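Long-range contact in putative polysaccharide biosynthesis protein with aminopeptidase-like domain (Clostridium acetobutylicum, PDB 3K9T), which binds one zinc ion per subunit and probably serves in the biosynthesis of modified polysaccharides, and is not expected to have peptidase activity despite its aminopeptidase-like region: residues M2-G16 / A340-E354. Residues are numbered along the deposited sequence; the frame is centred on the assembly and turned at random.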
loop_
_atom_site.group_PDB
_atom_site.type_symbol
_atom_site.label_atom_id
_atom_site.label_comp_id
_atom_site.label_asym_id
_atom_site.label_seq_id
_atom_site.Cartn_x
_atom_site.Cartn_y
_atom_site.Cartn_z
HETATM N N MSE A 2 8.872 7.296 35.167
HETATM C CA MSE A 2 9.396 6.181 34.357
HETATM C C MSE A 2 10.760 6.623 33.760
HETATM O O MSE A 2 11.509 5.803 33.195
HETATM C CB MSE A 2 8.430 5.798 33.241
HETATM C CG MSE A 2 8.685 4.396 32.686
HETATM SE SE MSE A 2 8.521 2.956 34.060
HETATM C CE MSE A 2 6.890 3.627 34.863
ATOM N N GLU A 3 11.073 7.922 33.861
ATOM C CA GLU A 3 12.395 8.419 33.512
ATOM C C GLU A 3 13.457 7.693 34.361
ATOM O O GLU A 3 14.623 7.596 33.963
ATOM C CB GLU A 3 12.494 9.952 33.634
ATOM C CG GLU A 3 11.675 10.743 32.602
ATOM C CD GLU A 3 11.948 10.386 31.113
ATOM O OE1 GLU A 3 13.117 10.287 30.720
ATOM O OE2 GLU A 3 10.986 10.229 30.315
ATOM N N GLU A 4 13.041 7.145 35.501
ATOM C CA GLU A 4 13.932 6.310 36.307
ATOM C C GLU A 4 14.468 5.057 35.596
ATOM O O GLU A 4 15.477 4.510 36.019
ATOM C CB GLU A 4 13.261 5.921 37.617
ATOM C CG GLU A 4 13.149 7.103 38.597
ATOM C CD GLU A 4 12.864 6.645 40.001
ATOM O OE1 GLU A 4 12.310 5.529 40.151
ATOM O OE2 GLU A 4 13.193 7.392 40.957
ATOM N N ILE A 5 13.808 4.615 34.530
ATOM C CA ILE A 5 14.316 3.518 33.724
ATOM C C ILE A 5 15.618 3.918 33.000
ATOM O O ILE A 5 16.415 3.055 32.633
ATOM C CB ILE A 5 13.263 3.034 32.672
ATOM C CG1 ILE A 5 13.276 1.509 32.531
ATOM C CG2 ILE A 5 13.495 3.692 31.348
ATOM C CD1 ILE A 5 12.123 0.938 31.700
ATOM N N ASN A 6 15.832 5.215 32.784
ATOM C CA ASN A 6 16.982 5.661 32.002
ATOM C C ASN A 6 18.320 5.177 32.573
ATOM O O ASN A 6 19.212 4.834 31.829
ATOM C CB ASN A 6 17.004 7.181 31.851
ATOM C CG ASN A 6 15.778 7.744 31.124
ATOM O OD1 ASN A 6 14.916 7.024 30.614
ATOM N ND2 ASN A 6 15.697 9.061 31.096
ATOM N N LYS A 7 18.444 5.123 33.891
ATOM C CA LYS A 7 19.706 4.737 34.510
ATOM C C LYS A 7 19.962 3.264 34.253
ATOM O O LYS A 7 21.122 2.876 34.118
ATOM C CB LYS A 7 19.755 5.082 36.026
ATOM C CG LYS A 7 18.609 4.463 36.852
ATOM C CD LYS A 7 18.518 4.919 38.347
ATOM C CE LYS A 7 17.067 4.694 38.969
ATOM N NZ LYS A 7 16.120 5.898 38.886
ATOM N N TYR A 8 18.892 2.458 34.194
ATOM C CA TYR A 8 19.024 1.041 33.883
ATOM C C TYR A 8 19.474 0.842 32.428
ATOM O O TYR A 8 20.334 -0.003 32.149
ATOM C CB TYR A 8 17.717 0.280 34.141
ATOM C CG TYR A 8 17.340 0.226 35.610
ATOM C CD1 TYR A 8 17.898 -0.710 36.470
ATOM C CD2 TYR A 8 16.426 1.106 36.131
ATOM C CE1 TYR A 8 17.555 -0.734 37.819
ATOM C CE2 TYR A 8 16.083 1.090 37.455
ATOM C CZ TYR A 8 16.651 0.181 38.302
ATOM O OH TYR A 8 16.263 0.197 39.622
ATOM N N ILE A 9 18.907 1.617 31.502
ATOM C CA ILE A 9 19.317 1.533 30.112
ATOM C C ILE A 9 20.777 1.975 30.030
ATOM O O ILE A 9 21.590 1.311 29.380
ATOM C CB ILE A 9 18.424 2.377 29.179
ATOM C CG1 ILE A 9 17.019 1.776 29.119
ATOM C CG2 ILE A 9 19.027 2.438 27.809
ATOM C CD1 ILE A 9 15.926 2.707 28.524
ATOM N N GLN A 10 21.130 3.057 30.727
ATOM C CA GLN A 10 22.514 3.560 30.682
ATOM C C GLN A 10 23.538 2.616 31.293
ATOM O O GLN A 10 24.712 2.699 30.958
ATOM C CB GLN A 10 22.622 4.916 31.353
ATOM C CG GLN A 10 22.003 6.067 30.529
ATOM C CD GLN A 10 21.495 7.236 31.406
ATOM O OE1 GLN A 10 21.786 7.316 32.611
ATOM N NE2 GLN A 10 20.709 8.122 30.800
ATOM N N ASN A 11 23.117 1.713 32.177
ATOM C CA ASN A 11 24.061 0.774 32.787
ATOM C C ASN A 11 23.979 -0.637 32.204
ATOM O O ASN A 11 24.422 -1.633 32.812
ATOM C CB ASN A 11 23.847 0.709 34.299
ATOM C CG ASN A 11 25.041 0.143 35.004
ATOM O OD1 ASN A 11 26.182 0.432 34.630
ATOM N ND2 ASN A 11 24.803 -0.695 36.001
ATOM N N SER A 12 23.449 -0.707 30.998
ATOM C CA SER A 12 23.108 -1.982 30.394
ATOM C C SER A 12 24.326 -2.853 30.097
ATOM O O SER A 12 24.226 -4.083 30.128
ATOM C CB SER A 12 22.255 -1.764 29.149
ATOM O OG SER A 12 23.044 -1.232 28.130
ATOM N N SER A 13 25.464 -2.223 29.836
ATOM C CA SER A 13 26.672 -2.968 29.646
ATOM C C SER A 13 26.981 -3.820 30.857
ATOM O O SER A 13 27.203 -5.021 30.739
ATOM C CB SER A 13 27.844 -2.043 29.411
ATOM O OG SER A 13 29.031 -2.728 29.757
ATOM N N GLU A 14 27.024 -3.195 32.023
ATOM C CA GLU A 14 27.243 -3.933 33.251
ATOM C C GLU A 14 26.150 -5.013 33.463
ATOM O O GLU A 14 26.451 -6.147 33.825
ATOM C CB GLU A 14 27.267 -2.941 34.406
ATOM C CG GLU A 14 27.491 -3.534 35.798
ATOM C CD GLU A 14 27.433 -2.462 36.876
ATOM O OE1 GLU A 14 28.340 -1.595 36.945
ATOM O OE2 GLU A 14 26.454 -2.488 37.645
ATOM N N THR A 15 24.885 -4.669 33.228
ATOM C CA THR A 15 23.803 -5.652 33.389
ATOM C C THR A 15 23.929 -6.825 32.403
ATOM O O THR A 15 23.598 -7.944 32.754
ATOM C CB THR A 15 22.430 -4.987 33.246
ATOM O OG1 THR A 15 22.394 -3.862 34.137
ATOM C CG2 THR A 15 21.276 -5.977 33.553
ATOM N N GLY A 16 24.410 -6.576 31.178
ATOM C CA GLY A 16 24.633 -7.669 30.218
ATOM C C GLY A 16 25.577 -8.726 30.813
ATOM O O GLY A 16 25.424 -9.948 30.636
ATOM N N ALA A 340 23.290 -7.279 26.623
ATOM C CA ALA A 340 23.112 -5.874 27.007
ATOM C C ALA A 340 22.135 -5.168 26.074
ATOM O O ALA A 340 21.236 -4.449 26.526
ATOM C CB ALA A 340 24.462 -5.142 26.995
ATOM N N ASP A 341 22.302 -5.379 24.771
ATOM C CA ASP A 341 21.470 -4.685 23.796
ATOM C C ASP A 341 20.035 -5.178 23.803
ATOM O O ASP A 341 19.100 -4.391 23.668
ATOM C CB ASP A 341 22.035 -4.802 22.389
ATOM C CG ASP A 341 21.218 -4.014 21.372
ATOM O OD1 ASP A 341 21.358 -2.774 21.312
ATOM O OD2 ASP A 341 20.426 -4.639 20.638
ATOM N N SER A 342 19.847 -6.481 23.901
ATOM C CA SER A 342 18.486 -7.012 24.014
ATOM C C SER A 342 17.769 -6.464 25.271
ATOM O O SER A 342 16.612 -6.122 25.235
ATOM C CB SER A 342 18.523 -8.528 24.040
ATOM O OG SER A 342 19.090 -9.039 22.843
ATOM N N TYR A 343 18.479 -6.361 26.381
ATOM C CA TYR A 343 17.888 -5.864 27.619
ATOM C C TYR A 343 17.508 -4.387 27.504
ATOM O O TYR A 343 16.418 -3.992 27.880
ATOM C CB TYR A 343 18.887 -6.110 28.723
ATOM C CG TYR A 343 18.734 -5.345 30.009
ATOM C CD1 TYR A 343 17.895 -5.796 31.015
ATOM C CD2 TYR A 343 19.518 -4.224 30.259
ATOM C CE1 TYR A 343 17.799 -5.131 32.212
ATOM C CE2 TYR A 343 19.419 -3.538 31.469
ATOM C CZ TYR A 343 18.566 -4.007 32.438
ATOM O OH TYR A 343 18.475 -3.358 33.638
ATOM N N LYS A 344 18.432 -3.591 26.986
ATOM C CA LYS A 344 18.203 -2.180 26.686
ATOM C C LYS A 344 16.961 -2.014 25.778
ATOM O O LYS A 344 16.095 -1.147 26.005
ATOM C CB LYS A 344 19.494 -1.617 26.044
ATOM C CG LYS A 344 19.433 -0.231 25.425
ATOM C CD LYS A 344 20.834 0.424 25.391
ATOM C CE LYS A 344 21.627 0.139 24.128
ATOM N NZ LYS A 344 21.147 0.976 23.010
ATOM N N THR A 345 16.836 -2.872 24.774
ATOM C CA THR A 345 15.731 -2.737 23.815
ATOM C C THR A 345 14.377 -3.053 24.479
ATOM O O THR A 345 13.373 -2.349 24.286
ATOM C CB THR A 345 15.959 -3.560 22.552
ATOM O OG1 THR A 345 17.250 -3.237 21.956
ATOM C CG2 THR A 345 14.827 -3.301 21.574
ATOM N N TYR A 346 14.360 -4.111 25.265
ATOM C CA TYR A 346 13.174 -4.476 26.008
ATOM C C TYR A 346 12.796 -3.333 26.936
ATOM O O TYR A 346 11.621 -2.982 27.028
ATOM C CB TYR A 346 13.358 -5.813 26.788
ATOM C CG TYR A 346 12.940 -7.066 26.016
ATOM C CD1 TYR A 346 13.743 -7.611 25.023
ATOM C CD2 TYR A 346 11.752 -7.730 26.318
ATOM C CE1 TYR A 346 13.353 -8.771 24.343
ATOM C CE2 TYR A 346 11.355 -8.883 25.647
ATOM C CZ TYR A 346 12.144 -9.394 24.654
ATOM O OH TYR A 346 11.753 -10.546 23.982
ATOM N N LEU A 347 13.768 -2.750 27.638
ATOM C CA LEU A 347 13.458 -1.626 28.529
ATOM C C LEU A 347 12.890 -0.417 27.753
ATOM O O LEU A 347 11.995 0.293 28.242
ATOM C CB LEU A 347 14.695 -1.227 29.354
ATOM C CG LEU A 347 15.135 -2.190 30.470
ATOM C CD1 LEU A 347 16.207 -1.552 31.321
ATOM C CD2 LEU A 347 13.949 -2.595 31.350
ATOM N N GLU A 348 13.413 -0.182 26.550
ATOM C CA GLU A 348 12.955 0.944 25.714
ATOM C C GLU A 348 11.535 0.693 25.228
ATOM O O GLU A 348 10.706 1.617 25.121
ATOM C CB GLU A 348 13.880 1.142 24.508
ATOM C CG GLU A 348 13.660 2.479 23.766
ATOM C CD GLU A 348 13.881 3.671 24.655
ATOM O OE1 GLU A 348 14.794 3.599 25.508
ATOM O OE2 GLU A 348 13.151 4.682 24.512
ATOM N N VAL A 349 11.272 -0.569 24.898
ATOM C CA VAL A 349 9.934 -0.976 24.563
ATOM C C VAL A 349 8.998 -0.653 25.728
ATOM O O VAL A 349 7.951 -0.039 25.500
ATOM C CB VAL A 349 9.874 -2.440 24.151
ATOM C CG1 VAL A 349 8.434 -2.965 24.160
ATOM C CG2 VAL A 349 10.511 -2.584 22.791
ATOM N N ILE A 350 9.402 -1.028 26.952
ATOM C CA ILE A 350 8.577 -0.862 28.153
ATOM C C ILE A 350 8.398 0.609 28.453
ATOM O O ILE A 350 7.286 1.042 28.735
ATOM C CB ILE A 350 9.125 -1.636 29.380
ATOM C CG1 ILE A 350 8.925 -3.152 29.177
ATOM C CG2 ILE A 350 8.433 -1.170 30.648
ATOM C CD1 ILE A 350 9.653 -4.109 30.191
ATOM N N TYR A 351 9.477 1.380 28.358
ATOM C CA TYR A 351 9.379 2.843 28.461
ATOM C C TYR A 351 8.344 3.381 27.457
ATOM O O TYR A 351 7.559 4.242 27.801
ATOM C CB TYR A 351 10.743 3.501 28.200
ATOM C CG TYR A 351 10.735 5.025 28.164
ATOM C CD1 TYR A 351 10.339 5.729 27.014
ATOM C CD2 TYR A 351 11.138 5.763 29.263
ATOM C CE1 TYR A 351 10.344 7.115 26.989
ATOM C CE2 TYR A 351 11.154 7.168 29.243
ATOM C CZ TYR A 351 10.765 7.833 28.105
ATOM O OH TYR A 351 10.767 9.207 28.088
ATOM N N THR A 352 8.324 2.865 26.231
ATOM C CA THR A 352 7.370 3.356 25.213
ATOM C C THR A 352 5.919 2.972 25.576
ATOM O O THR A 352 4.986 3.779 25.483
ATOM C CB THR A 352 7.766 2.866 23.795
ATOM O OG1 THR A 352 9.140 3.196 23.539
ATOM C CG2 THR A 352 6.899 3.511 22.728
ATOM N N ILE A 353 5.740 1.733 25.998
ATOM C CA ILE A 353 4.440 1.247 26.413
ATOM C C ILE A 353 3.882 2.148 27.493
ATOM O O ILE A 353 2.736 2.552 27.434
ATOM C CB ILE A 353 4.537 -0.181 26.986
ATOM C CG1 ILE A 353 4.808 -1.187 25.883
ATOM C CG2 ILE A 353 3.254 -0.570 27.765
ATOM C CD1 ILE A 353 5.272 -2.533 26.455
ATOM N N GLU A 354 4.714 2.452 28.479
ATOM C CA GLU A 354 4.287 3.220 29.644
ATOM C C GLU A 354 3.967 4.682 29.344
ATOM O O GLU A 354 3.013 5.222 29.876
ATOM C CB GLU A 354 5.403 3.164 30.674
ATOM C CG GLU A 354 5.511 1.846 31.376
ATOM C CD GLU A 354 4.510 1.706 32.484
ATOM O OE1 GLU A 354 4.395 2.661 33.271
ATOM O OE2 GLU A 354 3.844 0.643 32.565
HETATM O O HOH W 1 20.661 -1.911 34.065
#
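Thr15 and Leu347 sandwich the ring of Tyr343. Thr15 CG2 makes a CH-pi contact 3.7 Å from the ring centroid and 19° off its normal, while Leu347 CD1 lies over the opposite face and Ser12 CB meets the edge in plane. With CG anti to the backbone N, Tyr343 extends toward the junction of helices 5-10 and 12-26, where one water joins its OH to Tyr8 O (2.7 Å from the water) and Thr15 OG1. Ala340 CB packs 3.3 Å from Ser12 O. Further along, Leu347 is flanked by Tyr8 CB, Ile9 CG1 and Ile5 CD1, and Ile9 CG2 lies across the Lys344 chain, 3.6 Å from its CG. At the far end Tyr351 OH donates a very short 2.5 Å hydrogen bond to Glu3 OE2, the carboxylate standing 86° to the ring. Asn6 ND2 holds Glu3 OE1 at 2.9 Å; Lys420 and Tyr421 also bind this carboxylate, and Arg417 pairs with Asn6 OD1 and Glu348, tying in the winged-helix region. Helix 5-10 runs nearly antiparallel to 340-354 (162°, axes 9.5 Å apart), joining two parts of the aminopeptidase-like region away from the zinc site. Helix 336-355 also touches helices 194-211 (Tyr343, Ile350) and 271-282 (Thr352, Ile353), and Tyr346 OH bonds Leu314 O of central-sheet strand 311-315.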